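Local structure of tryptophanyl-tRNA synthetase (Pyrococcus horikoshii, 3JXE) at residues I91-F95 with E308-E312; F243-L247 with K305-I309; P269-E273 with I343-L347. The protein catalyses the ATP-dependent attachment of L-tryptophan to tRNA(Trp), releasing AMP and diphosphate. All coordinates share one frame; numbering follows the deposited sequence.

Contact 1. Residues I91-F95 with E308-E312; sequences IIPFF and EIFFE. With TYM (tryptophanyl-5'AMP), chain E.
Phe310 packs its ring edge against one face of Phe95. This is a T-shaped pair, with centroids 5.3 Å apart and planes at 69°. The CZ corner of Phe310 does the touching, 3.7 Å from Phe95 CE1. Ile92 meets the same ring obliquely. Its CG1 branch lies 3.8 Å from Phe310 CD1, and the two side chains run past each other in opposite directions. In Phe310, CG is anti to the backbone N (chi1 -165°), which carries the ring across to the opposing helix. Residues 91-95 belong to helix 88-104, which begins in the 'HIGH' region of this class I Rossmann-fold synthetase. Another side of that helix meets the tryptophanyl-adenylate: Pro93 CG sits 3.4 Å from the ribose O3'. The packing is looser at Ile91, whose CG2 is 4.3 Å from Phe310 CZ. The contact of Ile92 with Ile309 is slight. Phe95 and Phe310 are partly exposed, so the solvent side is probably the aromatic one, while Ile91, Ile92 and Ile309 are buried. Phe346 of helix 332-367 makes a further edge-to-face pair with Phe310, and Phe54 touches both Ile92 and Ile309.

Contact 2. Residues F243-L247 with K305-I309; sequences FVPSL and KWLEI. With TYM (tryptophanyl-5'AMP), chain E.
The Trp306 indole has Val244 CG1 over one face and Pro245 at its pyrrole edge. CG1 lies 4.0 Å from Trp306 NE1, and the two side chains cross at about a right angle. The proline CG sits in the ring plane. At the six-membered end, Leu247 CG comes obliquely to Trp306 CH2, at 3.5 Å. A second flat group, the adenine of the tryptophanyl-adenylate, meets the segment 243-247 from another direction. Its C6 lies near the plane of the Phe243 ring, at the ring's edge.

One hydrogen bond joins the two segments. Trp306 NE1 donates to Pro245 O at 3.0 Å. The bond is bent, with an N-H...O angle of 134°. The donor stands above the carbonyl plane, and the oxygen is tilted from the indole plane. The bond gives the buried indole N-H a partner and fixes the ring against the loop.

Ile309 adds apolar packing. Its CG1 lies between the backbone N and the carbonyl carbon (chi1 67°), and the chain beyond it is extended to CD1. That methyl reaches 3.7 Å from Val244 CG2. The valine is thus held between helix 301-311 and the nucleotide. On the far side of the loop, Val244 N donates to adenine N1 at 2.8 Å in an almost straight bond (178°). Adenine N6 returns a weak bond to Val244 O, 3.4 Å long.

Val244 is also joined by backbone hydrogen bonding to Met254 of the 'KMSKS' region, and Met254 touches Trp306. This is the adenine-binding site of a class I synthetase, where main-chain N-H and C=O groups read the N1 and N6 edge of the base.

Contact 3. Residues P269-E273 with I343-L347; sequences PEDVE and IQEFL
Gln344 NE2 makes two hydrogen bonds, to Pro269 O and Glu273 OE1, each 2.8 Å long. Both acceptors lie in or close to the amide plane, so the two N-H groups can be used together. The bond to the carboxylate is the straighter one, at 160°. It meets Glu273 OE1 on the anti side and out of the carboxylate plane, and the carboxylate and amide planes are 69° apart. The donor stands well above the Pro269 carbonyl plane. Glu273 N approaches the same oxygen from the opposite face, as the helical bond of this first turn. The glutamine chain is extended beyond CG, which lets it span from one helix to the other. With an alanine here in place of Gln344, Glu273 OE1 would probably lose this donor, Pro269 O would keep just the helical bond of these two, and a gap would open beside the proline ring, whose CB now lies 3.5 Å from Gln344 NE2.

The apolar part is carried by Val272, which is buried. Its two methyls divide the work. CG1 lies 3.8 Å from Ile343 CG2, and CG2 lies 3.7 Å from Leu347 CD1. Ile343 and Leu347 are one turn apart, and the valine meets both obliquely. Ile263 and Trp306 extend the apolar packing around Ile343.

The segments of helix 269-277 and helix 332-367 run roughly antiparallel, at 152°, with axes 10.0 Å apart. The chains come closest at Pro269 and Gln344, whose CA atoms are 5.8 Å apart.

The chemistry is split between a buried aliphatic seam and a more exposed polar clasp. A neutral amide turns its donors to one carbonyl and one carboxylate, and a donor aimed at the carboxylate would probably help to keep Glu273 ionised.

Contacts 1 and 2 use overlapping parts of helix 301-311, share Glu308 and Ile309, and have centres 9 Å apart. Ile92 CD1 meets Val244 CG2 at 3.6 Å, so the helix after the 'HIGH' region and the adenine-binding loop touch directly. Both contacts also reach the tryptophanyl-adenylate, one at its ribose and the other at its base. Contact 3 lies farther out, with its centre 15 Å from each of the others; the Ile343 side chain is about 14 Å from the ligand. It still joins them by packing. Phe346 CE2 is 3.6 Å from Phe95 CZ, and Ile343 CD1 is 3.9 Å from Trp306 CZ3. On the adenine side, Trp306 lies between Ile343 and Val244, the residue bound to the base.

Contact 1. Residues I91-F95 with E308-E312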
loop_
_atom_site.group_PDB
_atom_site.type_symbol
_atom_site.label_atom_id
_atom_site.label_comp_id
_atom_site.label_asym_id
_atom_site.label_seq_id
_atom_site.Cartn_x
_atom_site.Cartn_y
_atom_site.Cartn_z
ATOM N N ILE B 91 -18.895 19.146 0.654
ATOM C CA ILE B 91 -20.138 18.372 0.601
ATOM C C ILE B 91 -20.872 18.432 -0.748
ATOM O O ILE B 91 -21.678 17.549 -1.052
ATOM C CB ILE B 91 -21.097 18.732 1.783
ATOM C CG1 ILE B 91 -21.976 17.537 2.170
ATOM C CG2 ILE B 91 -21.941 19.972 1.470
ATOM C CD1 ILE B 91 -21.221 16.380 2.792
ATOM N N ILE B 92 -20.584 19.456 -1.551
ATOM C CA ILE B 92 -21.239 19.615 -2.856
ATOM C C ILE B 92 -21.035 18.411 -3.794
ATOM O O ILE B 92 -22.007 17.934 -4.383
ATOM C CB ILE B 92 -20.885 20.962 -3.549
ATOM C CG1 ILE B 92 -21.392 22.135 -2.699
ATOM C CG2 ILE B 92 -21.478 21.016 -4.960
ATOM C CD1 ILE B 92 -21.237 23.510 -3.334
ATOM N N PRO B 93 -19.783 17.912 -3.931
ATOM C CA PRO B 93 -19.584 16.694 -4.723
ATOM C C PRO B 93 -20.476 15.536 -4.279
ATOM O O PRO B 93 -20.961 14.782 -5.123
ATOM C CB PRO B 93 -18.113 16.350 -4.475
ATOM C CG PRO B 93 -17.477 17.650 -4.189
ATOM C CD PRO B 93 -18.500 18.426 -3.412
ATOM N N PHE B 94 -20.696 15.410 -2.970
ATOM C CA PHE B 94 -21.522 14.335 -2.416
ATOM C C PHE B 94 -23.011 14.493 -2.725
ATOM O O PHE B 94 -23.718 13.499 -2.899
ATOM C CB PHE B 94 -21.289 14.196 -0.909
ATOM C CG PHE B 94 -19.924 13.677 -0.554
ATOM C CD1 PHE B 94 -18.891 14.554 -0.246
ATOM C CD2 PHE B 94 -19.667 12.309 -0.536
ATOM C CE1 PHE B 94 -17.621 14.079 0.081
ATOM C CE2 PHE B 94 -18.401 11.825 -0.212
ATOM C CZ PHE B 94 -17.377 12.713 0.097
ATOM N N PHE B 95 -23.479 15.739 -2.793
ATOM C CA PHE B 95 -24.857 16.031 -3.189
ATOM C C PHE B 95 -25.093 15.732 -4.666
ATOM O O PHE B 95 -26.171 15.272 -5.049
ATOM C CB PHE B 95 -25.223 17.486 -2.879
ATOM C CG PHE B 95 -25.749 17.696 -1.488
ATOM C CD1 PHE B 95 -24.906 18.125 -0.468
ATOM C CD2 PHE B 95 -27.091 17.461 -1.197
ATOM C CE1 PHE B 95 -25.390 18.317 0.823
ATOM C CE2 PHE B 95 -27.585 17.650 0.090
ATOM C CZ PHE B 95 -26.735 18.079 1.102
ATOM N N GLU B 308 -26.061 31.248 -5.488
ATOM C CA GLU B 308 -26.114 30.768 -6.865
ATOM C C GLU B 308 -25.733 29.291 -6.961
ATOM O O GLU B 308 -26.330 28.541 -7.733
ATOM C CB GLU B 308 -25.190 31.604 -7.757
ATOM C CG GLU B 308 -25.335 31.334 -9.253
ATOM C CD GLU B 308 -24.170 31.871 -10.068
ATOM O OE1 GLU B 308 -23.763 33.032 -9.851
ATOM O OE2 GLU B 308 -23.666 31.127 -10.935
ATOM N N ILE B 309 -24.752 28.878 -6.164
ATOM C CA ILE B 309 -24.159 27.547 -6.319
ATOM C C ILE B 309 -24.717 26.461 -5.391
ATOM O O ILE B 309 -24.548 25.272 -5.673
ATOM C CB ILE B 309 -22.602 27.587 -6.246
ATOM C CG1 ILE B 309 -22.119 27.969 -4.841
ATOM C CG2 ILE B 309 -22.037 28.520 -7.326
ATOM C CD1 ILE B 309 -20.616 27.897 -4.656
ATOM N N PHE B 310 -25.383 26.852 -4.303
ATOM C CA PHE B 310 -25.853 25.861 -3.326
ATOM C C PHE B 310 -27.149 26.181 -2.567
ATOM O O PHE B 310 -27.946 25.276 -2.311
ATOM C CB PHE B 310 -24.730 25.523 -2.332
ATOM C CG PHE B 310 -24.982 24.273 -1.529
ATOM C CD1 PHE B 310 -25.060 23.031 -2.155
ATOM C CD2 PHE B 310 -25.127 24.337 -0.147
ATOM C CE1 PHE B 310 -25.292 21.873 -1.418
ATOM C CE2 PHE B 310 -25.356 23.185 0.600
ATOM C CZ PHE B 310 -25.439 21.950 -0.038
ATOM N N PHE B 311 -27.364 27.446 -2.215
ATOM C CA PHE B 311 -28.396 27.787 -1.225
ATOM C C PHE B 311 -29.799 28.135 -1.743
ATOM O O PHE B 311 -30.787 27.584 -1.247
ATOM C CB PHE B 311 -27.882 28.849 -0.249
ATOM C CG PHE B 311 -26.751 28.366 0.612
ATOM C CD1 PHE B 311 -26.982 27.451 1.637
ATOM C CD2 PHE B 311 -25.454 28.813 0.391
ATOM C CE1 PHE B 311 -25.937 26.993 2.432
ATOM C CE2 PHE B 311 -24.402 28.362 1.183
ATOM C CZ PHE B 311 -24.645 27.451 2.204
ATOM N N GLU B 312 -29.895 29.039 -2.716
ATOM C CA GLU B 312 -31.204 29.412 -3.259
ATOM C C GLU B 312 -31.636 28.494 -4.404
ATOM O O GLU B 312 -31.103 28.572 -5.513
ATOM C CB GLU B 312 -31.246 30.889 -3.676
ATOM C CG GLU B 312 -32.632 31.382 -4.112
ATOM C CD GLU B 312 -33.731 31.066 -3.100
ATOM O OE1 GLU B 312 -33.669 31.569 -1.958
ATOM O OE2 GLU B 312 -34.666 30.316 -3.450
HETATM P P TYM E . -10.763 16.632 -0.089
HETATM O O1P TYM E . -11.040 15.891 1.162
HETATM O O2P TYM E . -9.768 17.726 -0.085
HETATM O "O5'" TYM E . -12.144 17.243 -0.649
HETATM C "C5'" TYM E . -13.285 16.392 -0.805
HETATM C "C4'" TYM E . -14.151 16.836 -1.991
HETATM O "O4'" TYM E . -14.439 18.258 -1.874
HETATM C "C1'" TYM E . -14.012 18.923 -3.098
HETATM N N9 TYM E . -13.620 20.301 -2.666
HETATM C C4 TYM E . -14.285 21.422 -2.947
HETATM N N3 TYM E . -15.398 21.686 -3.658
HETATM C C2 TYM E . -15.849 22.929 -3.786
HETATM N N1 TYM E . -15.223 23.951 -3.222
HETATM C C6 TYM E . -14.107 23.759 -2.496
HETATM N N6 TYM E . -13.491 24.796 -1.935
HETATM C C5 TYM E . -13.607 22.468 -2.343
HETATM N N7 TYM E . -12.558 21.950 -1.712
HETATM C C8 TYM E . -12.571 20.629 -1.905
HETATM C "C2'" TYM E . -12.901 18.035 -3.653
HETATM O "O2'" TYM E . -12.826 18.170 -5.070
HETATM C "C3'" TYM E . -13.414 16.639 -3.316
HETATM O "O3'" TYM E . -14.370 16.217 -4.304
HETATM N NH3 TYM E . -7.666 13.179 -1.827
HETATM C CA TYM E . -9.081 13.575 -1.829
HETATM C CB TYM E . -9.939 12.414 -1.323
HETATM C CG TYM E . -10.466 11.522 -2.489
HETATM C CD2 TYM E . -11.327 11.877 -3.522
HETATM C CE2 TYM E . -11.520 10.748 -4.330
HETATM C CE3 TYM E . -11.966 13.074 -3.841
HETATM C CD1 TYM E . -10.169 10.218 -2.690
HETATM N NE1 TYM E . -10.822 9.729 -3.836
HETATM C CZ2 TYM E . -12.347 10.824 -5.444
HETATM C CZ3 TYM E . -12.792 13.145 -4.964
HETATM C CH2 TYM E . -12.984 12.020 -5.765
HETATM C C TYM E . -9.288 14.786 -0.912
HETATM O O TYM E . -8.522 14.995 0.031
HETATM O OPP TYM E . -10.368 15.567 -1.247
#

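Contact 2. Residues F243-L247 with K305-I309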
loop_
_atom_site.group_PDB
_atom_site.type_symbol
_atom_site.label_atom_id
_atom_site.label_comp_id
_atom_site.label_asym_id
_atom_site.label_seq_id
_atom_site.Cartn_x
_atom_site.Cartn_y
_atom_site.Cartn_z
ATOM N N PHE B 243 -14.839 25.785 -7.542
ATOM C CA PHE B 243 -14.614 25.870 -6.106
ATOM C C PHE B 243 -15.600 26.822 -5.446
ATOM O O PHE B 243 -16.028 27.807 -6.050
ATOM C CB PHE B 243 -13.183 26.320 -5.802
ATOM C CG PHE B 243 -12.127 25.395 -6.333
ATOM C CD1 PHE B 243 -11.216 25.839 -7.284
ATOM C CD2 PHE B 243 -12.042 24.081 -5.883
ATOM C CE1 PHE B 243 -10.233 24.991 -7.780
ATOM C CE2 PHE B 243 -11.065 23.224 -6.376
ATOM C CZ PHE B 243 -10.160 23.681 -7.326
ATOM N N VAL B 244 -15.962 26.512 -4.206
ATOM C CA VAL B 244 -16.719 27.434 -3.374
ATOM C C VAL B 244 -15.718 28.405 -2.747
ATOM O O VAL B 244 -14.803 27.977 -2.039
ATOM C CB VAL B 244 -17.512 26.698 -2.271
ATOM C CG1 VAL B 244 -18.412 27.668 -1.515
ATOM C CG2 VAL B 244 -18.336 25.573 -2.865
ATOM N N PRO B 245 -15.875 29.713 -3.022
ATOM C CA PRO B 245 -14.936 30.706 -2.496
ATOM C C PRO B 245 -15.136 30.955 -1.002
ATOM O O PRO B 245 -16.214 30.682 -0.470
ATOM C CB PRO B 245 -15.277 31.964 -3.298
ATOM C CG PRO B 245 -16.711 31.805 -3.653
ATOM C CD PRO B 245 -16.937 30.333 -3.837
ATOM N N SER B 246 -14.100 31.460 -0.336
ATOM C CA SER B 246 -14.203 31.832 1.071
ATOM C C SER B 246 -14.952 33.156 1.210
ATOM O O SER B 246 -15.151 33.868 0.222
ATOM C CB SER B 246 -12.816 31.914 1.718
ATOM O OG SER B 246 -12.084 33.033 1.248
ATOM N N LEU B 247 -15.369 33.475 2.435
ATOM C CA LEU B 247 -16.133 34.691 2.721
ATOM C C LEU B 247 -15.440 35.972 2.257
ATOM O O LEU B 247 -15.999 36.731 1.461
ATOM C CB LEU B 247 -16.450 34.789 4.216
ATOM C CG LEU B 247 -17.678 34.046 4.741
ATOM C CD1 LEU B 247 -17.586 33.866 6.250
ATOM C CD2 LEU B 247 -18.969 34.766 4.355
ATOM N N LYS B 305 -22.631 34.454 -4.740
ATOM C CA LYS B 305 -21.977 33.283 -5.330
ATOM C C LYS B 305 -22.457 32.004 -4.646
ATOM O O LYS B 305 -22.759 31.015 -5.309
ATOM C CB LYS B 305 -20.451 33.391 -5.227
ATOM C CG LYS B 305 -19.773 34.162 -6.361
ATOM C CD LYS B 305 -19.097 33.245 -7.384
ATOM C CE LYS B 305 -19.987 32.937 -8.584
ATOM N NZ LYS B 305 -20.940 31.824 -8.325
ATOM N N TRP B 306 -22.541 32.053 -3.318
ATOM C CA TRP B 306 -22.968 30.921 -2.500
ATOM C C TRP B 306 -24.429 30.561 -2.743
ATOM O O TRP B 306 -24.781 29.381 -2.804
ATOM C CB TRP B 306 -22.755 31.238 -1.020
ATOM C CG TRP B 306 -21.314 31.318 -0.603
ATOM C CD1 TRP B 306 -20.219 31.428 -1.417
ATOM C CD2 TRP B 306 -20.815 31.325 0.738
ATOM N NE1 TRP B 306 -19.073 31.486 -0.667
ATOM C CE2 TRP B 306 -19.408 31.428 0.660
ATOM C CE3 TRP B 306 -21.420 31.250 2.000
ATOM C CZ2 TRP B 306 -18.594 31.460 1.797
ATOM C CZ3 TRP B 306 -20.611 31.281 3.128
ATOM C CH2 TRP B 306 -19.212 31.380 3.018
ATOM N N LEU B 307 -25.270 31.585 -2.875
ATOM C CA LEU B 307 -26.691 31.400 -3.152
ATOM C C LEU B 307 -26.915 30.838 -4.552
ATOM O O LEU B 307 -27.838 30.051 -4.774
ATOM C CB LEU B 307 -27.445 32.721 -2.986
ATOM C CG LEU B 307 -27.568 33.296 -1.572
ATOM C CD1 LEU B 307 -27.731 34.806 -1.625
ATOM C CD2 LEU B 307 -28.715 32.645 -0.805
ATOM N N GLU B 308 -26.061 31.248 -5.488
ATOM C CA GLU B 308 -26.114 30.768 -6.865
ATOM C C GLU B 308 -25.733 29.291 -6.961
ATOM O O GLU B 308 -26.330 28.541 -7.733
ATOM C CB GLU B 308 -25.190 31.604 -7.757
ATOM C CG GLU B 308 -25.335 31.334 -9.253
ATOM C CD GLU B 308 -24.170 31.871 -10.068
ATOM O OE1 GLU B 308 -23.763 33.032 -9.851
ATOM O OE2 GLU B 308 -23.666 31.127 -10.935
ATOM N N ILE B 309 -24.752 28.878 -6.164
ATOM C CA ILE B 309 -24.159 27.547 -6.319
ATOM C C ILE B 309 -24.717 26.461 -5.391
ATOM O O ILE B 309 -24.548 25.272 -5.673
ATOM C CB ILE B 309 -22.602 27.587 -6.246
ATOM C CG1 ILE B 309 -22.119 27.969 -4.841
ATOM C CG2 ILE B 309 -22.037 28.520 -7.326
ATOM C CD1 ILE B 309 -20.616 27.897 -4.656
HETATM P P TYM E . -10.763 16.632 -0.089
HETATM O O1P TYM E . -11.040 15.891 1.162
HETATM O O2P TYM E . -9.768 17.726 -0.085
HETATM O "O5'" TYM E . -12.144 17.243 -0.649
HETATM C "C5'" TYM E . -13.285 16.392 -0.805
HETATM C "C4'" TYM E . -14.151 16.836 -1.991
HETATM O "O4'" TYM E . -14.439 18.258 -1.874
HETATM C "C1'" TYM E . -14.012 18.923 -3.098
HETATM N N9 TYM E . -13.620 20.301 -2.666
HETATM C C4 TYM E . -14.285 21.422 -2.947
HETATM N N3 TYM E . -15.398 21.686 -3.658
HETATM C C2 TYM E . -15.849 22.929 -3.786
HETATM N N1 TYM E . -15.223 23.951 -3.222
HETATM C C6 TYM E . -14.107 23.759 -2.496
HETATM N N6 TYM E . -13.491 24.796 -1.935
HETATM C C5 TYM E . -13.607 22.468 -2.343
HETATM N N7 TYM E . -12.558 21.950 -1.712
HETATM C C8 TYM E . -12.571 20.629 -1.905
HETATM C "C2'" TYM E . -12.901 18.035 -3.653
HETATM O "O2'" TYM E . -12.826 18.170 -5.070
HETATM C "C3'" TYM E . -13.414 16.639 -3.316
HETATM O "O3'" TYM E . -14.370 16.217 -4.304
HETATM N NH3 TYM E . -7.666 13.179 -1.827
HETATM C CA TYM E . -9.081 13.575 -1.829
HETATM C CB TYM E . -9.939 12.414 -1.323
HETATM C CG TYM E . -10.466 11.522 -2.489
HETATM C CD2 TYM E . -11.327 11.877 -3.522
HETATM C CE2 TYM E . -11.520 10.748 -4.330
HETATM C CE3 TYM E . -11.966 13.074 -3.841
HETATM C CD1 TYM E . -10.169 10.218 -2.690
HETATM N NE1 TYM E . -10.822 9.729 -3.836
HETATM C CZ2 TYM E . -12.347 10.824 -5.444
HETATM C CZ3 TYM E . -12.792 13.145 -4.964
HETATM C CH2 TYM E . -12.984 12.020 -5.765
HETATM C C TYM E . -9.288 14.786 -0.912
HETATM O O TYM E . -8.522 14.995 0.031
HETATM O OPP TYM E . -10.368 15.567 -1.247
#

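Contact 3. Residues P269-E273 with I343-L347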
loop_
_atom_site.group_PDB
_atom_site.type_symbol
_atom_site.label_atom_id
_atom_site.label_comp_id
_atom_site.label_asym_id
_atom_site.label_seq_id
_atom_site.Cartn_x
_atom_site.Cartn_y
_atom_site.Cartn_z
ATOM N N PRO B 269 -25.668 27.805 14.626
ATOM C CA PRO B 269 -26.326 28.978 14.043
ATOM C C PRO B 269 -25.616 30.290 14.378
ATOM O O PRO B 269 -25.498 31.159 13.513
ATOM C CB PRO B 269 -27.718 28.949 14.678
ATOM C CG PRO B 269 -27.935 27.529 15.045
ATOM C CD PRO B 269 -26.596 27.035 15.476
ATOM N N GLU B 270 -25.144 30.421 15.616
ATOM C CA GLU B 270 -24.409 31.617 16.047
ATOM C C GLU B 270 -23.012 31.727 15.422
ATOM O O GLU B 270 -22.498 32.834 15.245
ATOM C CB GLU B 270 -24.339 31.730 17.581
ATOM C CG GLU B 270 -24.288 30.411 18.345
ATOM C CD GLU B 270 -25.663 29.802 18.565
ATOM O OE1 GLU B 270 -25.783 28.561 18.467
ATOM O OE2 GLU B 270 -26.624 30.560 18.827
ATOM N N ASP B 271 -22.410 30.583 15.090
ATOM C CA ASP B 271 -21.134 30.555 14.369
ATOM C C ASP B 271 -21.279 31.135 12.967
ATOM O O ASP B 271 -20.425 31.898 12.518
ATOM C CB ASP B 271 -20.571 29.133 14.294
ATOM C CG ASP B 271 -19.910 28.693 15.587
ATOM O OD1 ASP B 271 -19.351 29.552 16.305
ATOM O OD2 ASP B 271 -19.940 27.478 15.881
ATOM N N VAL B 272 -22.366 30.772 12.287
ATOM C CA VAL B 272 -22.685 31.321 10.969
ATOM C C VAL B 272 -22.878 32.832 11.065
ATOM O O VAL B 272 -22.285 33.589 10.290
ATOM C CB VAL B 272 -23.950 30.665 10.359
ATOM C CG1 VAL B 272 -24.327 31.327 9.040
ATOM C CG2 VAL B 272 -23.736 29.176 10.157
ATOM N N GLU B 273 -23.696 33.256 12.028
ATOM C CA GLU B 273 -23.987 34.673 12.261
ATOM C C GLU B 273 -22.716 35.494 12.474
ATOM O O GLU B 273 -22.476 36.457 11.748
ATOM C CB GLU B 273 -24.955 34.844 13.439
ATOM C CG GLU B 273 -26.413 34.542 13.092
ATOM C CD GLU B 273 -27.295 34.294 14.310
ATOM O OE1 GLU B 273 -28.351 33.644 14.149
ATOM O OE2 GLU B 273 -26.945 34.743 15.423
ATOM N N ILE B 343 -28.187 29.455 5.043
ATOM C CA ILE B 343 -27.104 28.626 5.574
ATOM C C ILE B 343 -27.569 27.896 6.838
ATOM O O ILE B 343 -27.264 26.718 7.027
ATOM C CB ILE B 343 -25.819 29.449 5.871
ATOM C CG1 ILE B 343 -25.288 30.107 4.594
ATOM C CG2 ILE B 343 -24.743 28.562 6.494
ATOM C CD1 ILE B 343 -24.102 31.037 4.809
ATOM N N GLN B 344 -28.318 28.601 7.686
ATOM C CA GLN B 344 -28.826 28.036 8.936
ATOM C C GLN B 344 -29.891 26.967 8.708
ATOM O O GLN B 344 -29.934 25.976 9.436
ATOM C CB GLN B 344 -29.359 29.136 9.855
ATOM C CG GLN B 344 -28.267 29.904 10.588
ATOM C CD GLN B 344 -28.793 31.119 11.331
ATOM O OE1 GLN B 344 -29.832 31.679 10.981
ATOM N NE2 GLN B 344 -28.066 31.541 12.357
ATOM N N GLU B 345 -30.742 27.175 7.702
ATOM C CA GLU B 345 -31.758 26.189 7.325
ATOM C C GLU B 345 -31.110 24.870 6.920
ATOM O O GLU B 345 -31.512 23.804 7.394
ATOM C CB GLU B 345 -32.634 26.707 6.181
ATOM C CG GLU B 345 -33.796 27.593 6.614
ATOM C CD GLU B 345 -34.409 28.367 5.453
ATOM O OE1 GLU B 345 -34.549 27.790 4.349
ATOM O OE2 GLU B 345 -34.753 29.555 5.646
ATOM N N PHE B 346 -30.104 24.960 6.049
ATOM C CA PHE B 346 -29.366 23.792 5.576
ATOM C C PHE B 346 -28.632 23.074 6.707
ATOM O O PHE B 346 -28.720 21.851 6.827
ATOM C CB PHE B 346 -28.382 24.179 4.466
ATOM C CG PHE B 346 -27.364 23.114 4.164
ATOM C CD1 PHE B 346 -26.063 23.219 4.647
ATOM C CD2 PHE B 346 -27.711 21.995 3.413
ATOM C CE1 PHE B 346 -25.120 22.230 4.380
ATOM C CE2 PHE B 346 -26.776 21.002 3.141
ATOM C CZ PHE B 346 -25.478 21.120 3.624
ATOM N N LEU B 347 -27.910 23.839 7.525
ATOM C CA LEU B 347 -27.107 23.277 8.609
ATOM C C LEU B 347 -27.949 22.672 9.726
ATOM O O LEU B 347 -27.557 21.667 10.319
ATOM C CB LEU B 347 -26.126 24.312 9.168
ATOM C CG LEU B 347 -24.917 24.689 8.304
ATOM C CD1 LEU B 347 -24.018 25.652 9.050
ATOM C CD2 LEU B 347 -24.126 23.463 7.870
#